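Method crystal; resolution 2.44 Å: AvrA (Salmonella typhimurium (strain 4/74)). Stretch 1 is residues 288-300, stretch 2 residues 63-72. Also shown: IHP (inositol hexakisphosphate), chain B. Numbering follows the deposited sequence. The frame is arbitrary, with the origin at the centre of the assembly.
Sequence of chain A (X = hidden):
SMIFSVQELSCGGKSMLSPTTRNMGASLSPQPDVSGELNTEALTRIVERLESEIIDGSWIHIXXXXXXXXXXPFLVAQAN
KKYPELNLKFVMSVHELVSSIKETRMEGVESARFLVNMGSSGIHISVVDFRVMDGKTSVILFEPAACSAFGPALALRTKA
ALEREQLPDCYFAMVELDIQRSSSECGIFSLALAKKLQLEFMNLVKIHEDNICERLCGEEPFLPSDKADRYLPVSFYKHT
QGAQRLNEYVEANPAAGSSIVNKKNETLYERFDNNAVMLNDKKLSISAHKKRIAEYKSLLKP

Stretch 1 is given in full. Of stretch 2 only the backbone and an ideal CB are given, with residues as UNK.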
ATOM      1  N   ALA A 288      -6.130   4.493  -9.326  1.00 30.29           N
ATOM      2  CA  ALA A 288      -5.129   3.441  -9.212  1.00 28.65           C
ATOM      3  C   ALA A 288      -4.767   2.872 -10.580  1.00 28.40           C
ATOM      4  O   ALA A 288      -3.603   2.574 -10.845  1.00 27.45           O
ATOM      5  CB  ALA A 288      -5.625   2.333  -8.296  1.00 28.65           C
ATOM      6  N   HIS A 289      -5.763   2.724 -11.448  1.00 33.73           N
ATOM      7  CA  HIS A 289      -5.524   2.211 -12.792  1.00 34.21           C
ATOM      8  C   HIS A 289      -4.662   3.180 -13.595  1.00 33.51           C
ATOM      9  O   HIS A 289      -3.824   2.762 -14.395  1.00 33.35           O
ATOM     10  CB  HIS A 289      -6.846   1.952 -13.516  1.00 32.81           C
ATOM     11  CG  HIS A 289      -7.578   0.744 -13.018  1.00 33.73           C
ATOM     12  ND1 HIS A 289      -8.301   0.741 -11.844  1.00 35.10           N
ATOM     13  CD2 HIS A 289      -7.690  -0.503 -13.533  1.00 34.01           C
ATOM     14  CE1 HIS A 289      -8.832  -0.456 -11.661  1.00 36.30           C
ATOM     15  NE2 HIS A 289      -8.475  -1.229 -12.670  1.00 35.50           N
ATOM     16  N   LYS A 290      -4.868   4.475 -13.379  1.00 38.35           N
ATOM     17  CA  LYS A 290      -4.045   5.491 -14.021  1.00 33.90           C
ATOM     18  C   LYS A 290      -2.639   5.485 -13.431  1.00 33.14           C
ATOM     19  O   LYS A 290      -1.664   5.743 -14.137  1.00 34.44           O
ATOM     20  CB  LYS A 290      -4.677   6.878 -13.877  1.00 35.68           C
ATOM     21  CG  LYS A 290      -5.909   7.086 -14.751  1.00 39.80           C
ATOM     22  CD  LYS A 290      -6.658   8.368 -14.408  1.00 39.14           C
ATOM     23  CE  LYS A 290      -5.881   9.612 -14.816  1.00 40.51           C
ATOM     24  NZ  LYS A 290      -6.635  10.862 -14.508  1.00 42.69           N
ATOM     25  N   LYS A 291      -2.528   5.181 -12.139  1.00 35.76           N
ATOM     26  CA  LYS A 291      -1.224   5.140 -11.485  1.00 33.59           C
ATOM     27  C   LYS A 291      -0.372   4.003 -12.041  1.00 31.01           C
ATOM     28  O   LYS A 291       0.841   4.147 -12.191  1.00 34.70           O
ATOM     29  CB  LYS A 291      -1.372   4.985  -9.968  1.00 32.11           C
ATOM     30  CG  LYS A 291      -0.052   5.106  -9.200  1.00 32.20           C
ATOM     31  CD  LYS A 291       0.581   6.484  -9.373  1.00 36.73           C
ATOM     32  CE  LYS A 291       1.904   6.608  -8.631  1.00 41.25           C
ATOM     33  NZ  LYS A 291       1.741   6.516  -7.157  1.00 41.84           N
ATOM     34  N   ARG A 292      -1.008   2.873 -12.341  1.00 34.49           N
ATOM     35  CA  ARG A 292      -0.313   1.753 -12.965  1.00 35.09           C
ATOM     36  C   ARG A 292       0.326   2.204 -14.273  1.00 36.18           C
ATOM     37  O   ARG A 292       1.474   1.867 -14.566  1.00 36.16           O
ATOM     38  CB  ARG A 292      -1.269   0.583 -13.228  1.00 33.51           C
ATOM     39  CG  ARG A 292      -0.622  -0.567 -13.997  1.00 33.09           C
ATOM     40  CD  ARG A 292      -1.584  -1.711 -14.272  1.00 34.51           C
ATOM     41  NE  ARG A 292      -1.999  -2.400 -13.050  1.00 34.79           N
ATOM     42  CZ  ARG A 292      -3.185  -2.266 -12.462  1.00 36.03           C
ATOM     43  NH1 ARG A 292      -4.118  -1.466 -12.966  1.00 39.92           N
ATOM     44  NH2 ARG A 292      -3.445  -2.947 -11.354  1.00 38.49           N
ATOM     45  N   ILE A 293      -0.433   2.967 -15.054  1.00 29.78           N
ATOM     46  CA  ILE A 293       0.036   3.456 -16.344  1.00 32.56           C
ATOM     47  C   ILE A 293       1.232   4.388 -16.165  1.00 32.71           C
ATOM     48  O   ILE A 293       2.213   4.301 -16.903  1.00 34.06           O
ATOM     49  CB  ILE A 293      -1.093   4.184 -17.106  1.00 33.04           C
ATOM     50  CG1 ILE A 293      -2.226   3.199 -17.416  1.00 32.98           C
ATOM     51  CG2 ILE A 293      -0.562   4.810 -18.396  1.00 37.25           C
ATOM     52  CD1 ILE A 293      -3.466   3.837 -18.002  1.00 37.41           C
ATOM     53  N   ALA A 294       1.144   5.277 -15.182  1.00 33.45           N
ATOM     54  CA  ALA A 294       2.243   6.185 -14.875  1.00 36.48           C
ATOM     55  C   ALA A 294       3.492   5.396 -14.502  1.00 35.14           C
ATOM     56  O   ALA A 294       4.582   5.655 -15.012  1.00 39.47           O
ATOM     57  CB  ALA A 294       1.856   7.126 -13.746  1.00 37.05           C
ATOM     58  N   GLU A 295       3.313   4.429 -13.608  1.00 38.19           N
ATOM     59  CA  GLU A 295       4.406   3.589 -13.138  1.00 34.53           C
ATOM     60  C   GLU A 295       5.078   2.837 -14.285  1.00 36.28           C
ATOM     61  O   GLU A 295       6.305   2.773 -14.359  1.00 36.99           O
ATOM     62  CB  GLU A 295       3.888   2.604 -12.091  1.00 32.35           C
ATOM     63  CG  GLU A 295       3.576   3.238 -10.742  1.00 34.81           C
ATOM     64  CD  GLU A 295       4.812   3.434  -9.881  1.00 36.30           C
ATOM     65  OE1 GLU A 295       5.937   3.414 -10.425  1.00 40.39           O
ATOM     66  OE2 GLU A 295       4.658   3.600  -8.653  1.00 33.16           O
ATOM     67  N   TYR A 296       4.272   2.273 -15.180  1.00 33.49           N
ATOM     68  CA  TYR A 296       4.802   1.543 -16.329  1.00 35.41           C
ATOM     69  C   TYR A 296       5.547   2.476 -17.281  1.00 37.56           C
ATOM     70  O   TYR A 296       6.637   2.151 -17.754  1.00 39.66           O
ATOM     71  CB  TYR A 296       3.681   0.829 -17.090  1.00 38.95           C
ATOM     72  CG  TYR A 296       3.098  -0.386 -16.395  1.00 32.19           C
ATOM     73  CD1 TYR A 296       3.360  -0.651 -15.056  1.00 32.35           C
ATOM     74  CD2 TYR A 296       2.291  -1.276 -17.089  1.00 34.69           C
ATOM     75  CE1 TYR A 296       2.826  -1.762 -14.430  1.00 31.95           C
ATOM     76  CE2 TYR A 296       1.755  -2.390 -16.471  1.00 32.64           C
ATOM     77  CZ  TYR A 296       2.025  -2.628 -15.144  1.00 29.31           C
ATOM     78  OH  TYR A 296       1.488  -3.737 -14.533  1.00 28.76           O
ATOM     79  N   LYS A 297       4.949   3.629 -17.566  1.00 34.87           N
ATOM     80  CA  LYS A 297       5.539   4.585 -18.495  1.00 37.82           C
ATOM     81  C   LYS A 297       6.900   5.074 -18.007  1.00 39.38           C
ATOM     82  O   LYS A 297       7.787   5.358 -18.811  1.00 44.68           O
ATOM     83  CB  LYS A 297       4.606   5.779 -18.706  1.00 38.79           C
ATOM     84  CG  LYS A 297       3.457   5.513 -19.668  1.00 38.92           C
ATOM     85  CD  LYS A 297       2.648   6.777 -19.916  1.00 40.51           C
ATOM     86  CE  LYS A 297       1.528   6.546 -20.914  1.00 41.22           C
ATOM     87  NZ  LYS A 297       0.778   7.801 -21.192  1.00 43.24           N
ATOM     88  N   SER A 298       7.060   5.166 -16.691  1.00 45.84           N
ATOM     89  CA  SER A 298       8.316   5.630 -16.109  1.00 44.38           C
ATOM     90  C   SER A 298       9.461   4.670 -16.423  1.00 44.44           C
ATOM     91  O   SER A 298      10.609   5.089 -16.563  1.00 46.57           O
ATOM     92  CB  SER A 298       8.179   5.796 -14.593  1.00 40.43           C
ATOM     93  OG  SER A 298       7.207   6.775 -14.271  1.00 51.08           O
ATOM     94  N   LEU A 299       9.145   3.383 -16.533  1.00 46.89           N
ATOM     95  CA  LEU A 299      10.151   2.379 -16.865  1.00 51.75           C
ATOM     96  C   LEU A 299      10.637   2.551 -18.301  1.00 57.29           C
ATOM     97  O   LEU A 299      11.769   2.195 -18.630  1.00 59.47           O
ATOM     98  CB  LEU A 299       9.594   0.968 -16.666  1.00 46.29           C
ATOM     99  CG  LEU A 299       9.239   0.572 -15.231  1.00 42.18           C
ATOM    100  CD1 LEU A 299       8.522  -0.770 -15.216  1.00 41.72           C
ATOM    101  CD2 LEU A 299      10.481   0.520 -14.352  1.00 41.36           C
ATOM    102  N   LEU A 300       9.775   3.098 -19.151  1.00 49.83           N
ATOM    103  CA  LEU A 300      10.115   3.324 -20.551  1.00 53.01           C
ATOM    104  C   LEU A 300      10.952   4.587 -20.729  1.00 57.09           C
ATOM    105  O   LEU A 300      11.758   4.675 -21.655  1.00 61.78           O
ATOM    106  CB  LEU A 300       8.846   3.419 -21.400  1.00 47.33           C
ATOM    107  CG  LEU A 300       7.945   2.182 -21.373  1.00 44.15           C
ATOM    108  CD1 LEU A 300       6.653   2.437 -22.135  1.00 43.24           C
ATOM    109  CD2 LEU A 300       8.671   0.974 -21.943  1.00 44.36           C
ATOM    110  N   UNK A  63      -8.265  -8.508 -14.949  1.00 43.08           N
ATOM    111  CA  UNK A  63      -7.328  -8.656 -13.841  1.00 41.86           C
ATOM    112  C   UNK A  63      -5.917  -8.278 -14.280  1.00 40.56           C
ATOM    113  O   UNK A  63      -5.407  -8.800 -15.273  1.00 40.92           O
ATOM    114  CB  UNK A  63      -7.352 -10.089 -13.305  1.00 41.86           C
ATOM    115  N   UNK A  64      -5.296  -7.371 -13.532  1.00 43.21           N
ATOM    116  CA  UNK A  64      -3.956  -6.879 -13.841  1.00 42.88           C
ATOM    117  C   UNK A  64      -2.904  -7.410 -12.868  1.00 40.94           C
ATOM    118  O   UNK A  64      -1.730  -7.054 -12.969  1.00 40.07           O
ATOM    119  CB  UNK A  64      -3.947  -5.349 -13.826  1.00 42.88           C
ATOM    120  N   UNK A  65      -3.328  -8.257 -11.934  1.00 38.32           N
ATOM    121  CA  UNK A  65      -2.451  -8.752 -10.874  1.00 37.71           C
ATOM    122  C   UNK A  65      -1.197  -9.425 -11.420  1.00 37.54           C
ATOM    123  O   UNK A  65      -0.087  -9.139 -10.975  1.00 36.93           O
ATOM    124  CB  UNK A  65      -3.213  -9.735  -9.983  1.00 37.71           C
ATOM    125  N   UNK A  66      -1.386 -10.324 -12.380  1.00 38.47           N
ATOM    126  CA  UNK A  66      -0.283 -11.095 -12.941  1.00 39.58           C
ATOM    127  C   UNK A  66       0.774 -10.185 -13.557  1.00 39.13           C
ATOM    128  O   UNK A  66       1.971 -10.415 -13.393  1.00 39.65           O
ATOM    129  CB  UNK A  66      -0.804 -12.079 -13.990  1.00 39.58           C
ATOM    130  N   UNK A  67       0.332  -9.149 -14.261  1.00 35.40           N
ATOM    131  CA  UNK A  67       1.258  -8.227 -14.908  1.00 35.43           C
ATOM    132  C   UNK A  67       1.976  -7.380 -13.859  1.00 34.21           C
ATOM    133  O   UNK A  67       3.185  -7.167 -13.952  1.00 34.16           O
ATOM    134  CB  UNK A  67       0.519  -7.332 -15.905  1.00 35.43           C
ATOM    135  N   UNK A  68       1.233  -6.904 -12.864  1.00 32.17           N
ATOM    136  CA  UNK A  68       1.830  -6.159 -11.760  1.00 31.36           C
ATOM    137  C   UNK A  68       2.937  -6.974 -11.102  1.00 32.92           C
ATOM    138  O   UNK A  68       4.023  -6.460 -10.843  1.00 32.31           O
ATOM    139  CB  UNK A  68       0.765  -5.780 -10.729  1.00 31.36           C
ATOM    140  N   UNK A  69       2.657  -8.250 -10.842  1.00 30.04           N
ATOM    141  CA  UNK A  69       3.642  -9.140 -10.236  1.00 30.91           C
ATOM    142  C   UNK A  69       4.908  -9.203 -11.084  1.00 31.57           C
ATOM    143  O   UNK A  69       6.017  -9.089 -10.565  1.00 32.15           O
ATOM    144  CB  UNK A  69       3.056 -10.542 -10.054  1.00 30.91           C
ATOM    145  N   UNK A  70       4.733  -9.383 -12.389  1.00 40.92           N
ATOM    146  CA  UNK A  70       5.863  -9.492 -13.306  1.00 43.73           C
ATOM    147  C   UNK A  70       6.684  -8.206 -13.350  1.00 45.16           C
ATOM    148  O   UNK A  70       7.912  -8.246 -13.418  1.00 44.40           O
ATOM    149  CB  UNK A  70       5.368  -9.842 -14.711  1.00 43.73           C
ATOM    150  N   UNK A  71       5.999  -7.067 -13.309  1.00 40.16           N
ATOM    151  CA  UNK A  71       6.656  -5.769 -13.414  1.00 36.88           C
ATOM    152  C   UNK A  71       7.271  -5.309 -12.095  1.00 36.12           C
ATOM    153  O   UNK A  71       8.105  -4.403 -12.078  1.00 38.12           O
ATOM    154  CB  UNK A  71       5.655  -4.721 -13.905  1.00 36.88           C
ATOM    155  N   UNK A  72       6.862  -5.934 -10.995  1.00 32.99           N
ATOM    156  CA  UNK A  72       7.162  -5.408  -9.664  1.00 32.43           C
ATOM    157  C   UNK A  72       8.659  -5.246  -9.377  1.00 32.46           C
ATOM    158  O   UNK A  72       9.061  -4.233  -8.807  1.00 32.38           O
ATOM    159  CB  UNK A  72       6.547  -6.329  -8.608  1.00 32.43           C
TER
HETATM  160  C1  IHP B 301       4.277  12.459  -6.426  1.00 78.54           C
HETATM  161  C2  IHP B 301       3.572  11.108  -6.466  1.00 69.88           C
HETATM  162  C3  IHP B 301       2.159  11.243  -7.008  1.00 67.42           C
HETATM  163  C4  IHP B 301       2.162  11.935  -8.354  1.00 79.01           C
HETATM  164  C5  IHP B 301       2.700  13.342  -8.173  1.00 73.21           C
HETATM  165  C6  IHP B 301       4.144  13.297  -7.696  1.00 78.55           C
HETATM  166  O11 IHP B 301       5.644  12.236  -6.127  1.00 69.77           O
HETATM  167  P1  IHP B 301       6.143  12.519  -4.639  1.00 75.18           P
HETATM  168  O21 IHP B 301       7.133  11.451  -4.230  1.00 93.13           O
HETATM  169  O31 IHP B 301       4.982  12.494  -3.668  1.00 74.01           O
HETATM  170  O41 IHP B 301       6.812  13.867  -4.591  1.00 86.31           O
HETATM  171  O12 IHP B 301       4.335  10.171  -7.259  1.00 69.12           O
HETATM  172  P2  IHP B 301       4.949   8.878  -6.581  1.00 49.55           P
HETATM  173  O22 IHP B 301       5.755   9.246  -5.359  1.00 36.70           O
HETATM  174  O32 IHP B 301       3.854   7.927  -6.158  1.00 53.55           O
HETATM  175  O42 IHP B 301       5.856   8.179  -7.569  1.00 27.05           O
HETATM  176  O13 IHP B 301       1.550   9.954  -7.100  1.00 55.70           O
HETATM  177  P3  IHP B 301       0.357   9.584  -6.111  1.00 49.28           P
HETATM  178  O23 IHP B 301       0.483   8.144  -5.679  1.00 38.31           O
HETATM  179  O33 IHP B 301       0.374  10.466  -4.884  1.00 28.69           O
HETATM  180  O43 IHP B 301      -0.958   9.760  -6.824  1.00 37.48           O
HETATM  181  O14 IHP B 301       0.849  11.911  -8.945  1.00100.62           O
HETATM  182  P4  IHP B 301      -0.406  12.775  -8.415  1.00 55.44           P
HETATM  183  O24 IHP B 301      -1.633  11.893  -8.371  1.00 41.12           O
HETATM  184  O34 IHP B 301      -0.164  13.337  -7.032  1.00 48.71           O
HETATM  185  O44 IHP B 301      -0.686  13.901  -9.371  1.00 48.35           O
HETATM  186  O15 IHP B 301       2.608  14.105  -9.378  1.00 75.85           O
HETATM  187  P5  IHP B 301       2.383  15.669  -9.274  1.00 52.27           P
HETATM  188  O25 IHP B 301       2.703  16.149  -7.875  1.00 33.57           O
HETATM  189  O35 IHP B 301       3.288  16.363 -10.262  1.00 41.35           O
HETATM  190  O45 IHP B 301       0.951  16.023  -9.591  1.00 47.66           O
HETATM  191  O16 IHP B 301       4.992  12.796  -8.728  1.00 80.80           O
HETATM  192  P6  IHP B 301       6.285  13.591  -9.105  1.00 54.83           P
HETATM  193  O26 IHP B 301       6.856  13.050 -10.389  1.00 38.91           O
HETATM  194  O36 IHP B 301       5.959  15.052  -9.282  1.00 57.44           O
HETATM  195  O46 IHP B 301       7.323  13.444  -8.020  1.00 45.69           O

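Position 63 precedes the helix in an extended conformation (phi/psi -98/127), and its CA-to-CB bond points away from stretch 1, with nothing of that stretch within 5.5 Å of the ideal CB. Almost any residue would fit, small or polar ones most easily; it is Ser-63.

Position 64 is different. Its CB points toward stretch 1 and lies 3.5 Å from CZ of Arg-292, over one face of the guanidinium, with the His-289 ring beyond. A flat or flexible side chain that can pass these groups would suit, whether aromatic, Met or Gln; a second positive charge would be unwelcome. The residue is Tyr-64. With chi1 in the m well, its ring reaches His-289, CE2 approaching CD2 of His-289 to 3.6 Å at the edge of the imidazole. The two rings meet obliquely, their planes at 80°. The hydroxyl is hydrogen-bonded elsewhere in the structure.

Positions 65 and 66 open the helix with CBs clear of stretch 1, so polar residues that tolerate helical angles serve well. They are Glu-65 and Glu-66, and acidic groups near a helix N-terminus also suit the helix dipole.

At position 67 the CB points toward stretch 1, 4.0 Å from OH of Tyr-296. The space is modest: Ala, Ser, Thr or Val would be plausible. Thr-67 places its methyl CG2 3.4 Å from the Tyr-296 OH, packing beside the phenol.

Position 68 points sideways, yet its ideal CB lies 4.4 Å from OH of Tyr-296 and 4.9 Å from NE of Arg-292. Donors and a positive charge converge here, calling for an acceptor, preferably a short carboxylate; Asn could answer only part of this. Asp-68 receives NE of Arg-292 at OD1 (2.9 Å) and NH2 of Arg-292 at OD2 (2.8 Å), a two-pronged salt bridge near the guanidinium plane. OD1 also accepts a hydrogen bond from OH of Tyr-296 at 2.7 Å.

Positions 69 and 70, directed away and sideways respectively, make no contact with stretch 1, which leaves the choice wide. They are Leu-69 and Glu-70.

Position 71 points toward stretch 1, its ideal CB 4.1 Å from CE1 of Tyr-296 and 5.1 Å from CD1 of Leu-299. This apolar surface favours Leu, Ile or Met. Met-71, with all three chi angles m, sets CG 3.8 Å from CZ of Tyr-296 in an off-centre CH-pi contact, while CE reaches CD1 of Leu-299 at 3.3 Å.

Position 72 turns its CB away, so stretch 1 hardly restricts it; the residue is Met-72.

Stretch 2 (63-72) SYEETDLEMM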
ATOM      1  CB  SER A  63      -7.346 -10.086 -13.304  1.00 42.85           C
ATOM      2  OG  SER A  63      -6.367 -10.256 -12.294  1.00 42.58           O
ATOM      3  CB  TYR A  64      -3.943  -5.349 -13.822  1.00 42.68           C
ATOM      4  CG  TYR A  64      -4.920  -4.718 -14.785  1.00 42.64           C
ATOM      5  CD1 TYR A  64      -4.615  -4.600 -16.134  1.00 43.12           C
ATOM      6  CD2 TYR A  64      -6.147  -4.237 -14.346  1.00 48.76           C
ATOM      7  CE1 TYR A  64      -5.504  -4.025 -17.019  1.00 44.83           C
ATOM      8  CE2 TYR A  64      -7.044  -3.658 -15.225  1.00 48.54           C
ATOM      9  CZ  TYR A  64      -6.716  -3.552 -16.560  1.00 47.91           C
ATOM     10  OH  TYR A  64      -7.602  -2.977 -17.440  1.00 47.20           O
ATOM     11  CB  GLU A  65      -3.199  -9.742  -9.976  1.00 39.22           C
ATOM     12  CG  GLU A  65      -4.472  -9.195  -9.366  1.00 40.31           C
ATOM     13  CD  GLU A  65      -5.105 -10.151  -8.377  1.00 48.30           C
ATOM     14  OE1 GLU A  65      -4.581 -11.274  -8.210  1.00 53.56           O
ATOM     15  OE2 GLU A  65      -6.131  -9.780  -7.770  1.00 54.93           O
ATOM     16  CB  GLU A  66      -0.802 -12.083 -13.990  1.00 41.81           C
ATOM     17  CG  GLU A  66       0.289 -12.886 -14.689  1.00 45.19           C
ATOM     18  CD  GLU A  66       1.188 -13.626 -13.713  1.00 54.46           C
ATOM     19  OE1 GLU A  66       0.676 -14.491 -12.970  1.00 54.97           O
ATOM     20  OE2 GLU A  66       2.405 -13.341 -13.687  1.00 50.90           O
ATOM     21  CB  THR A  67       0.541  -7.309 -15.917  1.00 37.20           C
ATOM     22  OG1 THR A  67      -0.134  -8.110 -16.896  1.00 38.19           O
ATOM     23  CG2 THR A  67       1.540  -6.391 -16.620  1.00 37.10           C
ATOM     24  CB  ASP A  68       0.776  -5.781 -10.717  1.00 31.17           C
ATOM     25  CG  ASP A  68      -0.119  -4.641 -11.170  1.00 33.13           C
ATOM     26  OD1 ASP A  68       0.217  -3.962 -12.165  1.00 30.64           O
ATOM     27  OD2 ASP A  68      -1.158  -4.416 -10.513  1.00 31.09           O
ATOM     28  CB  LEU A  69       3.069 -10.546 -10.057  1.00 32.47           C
ATOM     29  CG  LEU A  69       3.991 -11.527  -9.325  1.00 33.78           C
ATOM     30  CD1 LEU A  69       4.121 -11.151  -7.854  1.00 33.74           C
ATOM     31  CD2 LEU A  69       3.503 -12.959  -9.473  1.00 35.95           C
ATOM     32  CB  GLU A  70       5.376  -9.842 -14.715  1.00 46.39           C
ATOM     33  CG  GLU A  70       4.815 -11.250 -14.849  1.00 53.90           C
ATOM     34  CD  GLU A  70       4.267 -11.532 -16.236  1.00 57.78           C
ATOM     35  OE1 GLU A  70       4.802 -10.971 -17.217  1.00 61.81           O
ATOM     36  OE2 GLU A  70       3.298 -12.315 -16.345  1.00 56.81           O
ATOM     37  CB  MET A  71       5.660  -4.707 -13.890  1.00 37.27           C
ATOM     38  CG  MET A  71       5.103  -4.930 -15.286  1.00 38.29           C
ATOM     39  SD  MET A  71       6.370  -5.156 -16.544  1.00 39.27           S
ATOM     40  CE  MET A  71       7.339  -3.665 -16.326  1.00 53.17           C
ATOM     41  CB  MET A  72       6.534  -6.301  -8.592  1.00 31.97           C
ATOM     42  CG  MET A  72       6.391  -5.621  -7.237  1.00 32.13           C
ATOM     43  SD  MET A  72       5.450  -4.081  -7.318  1.00 40.48           S
ATOM     44  CE  MET A  72       3.840  -4.684  -7.810  1.00 31.97           C
TER
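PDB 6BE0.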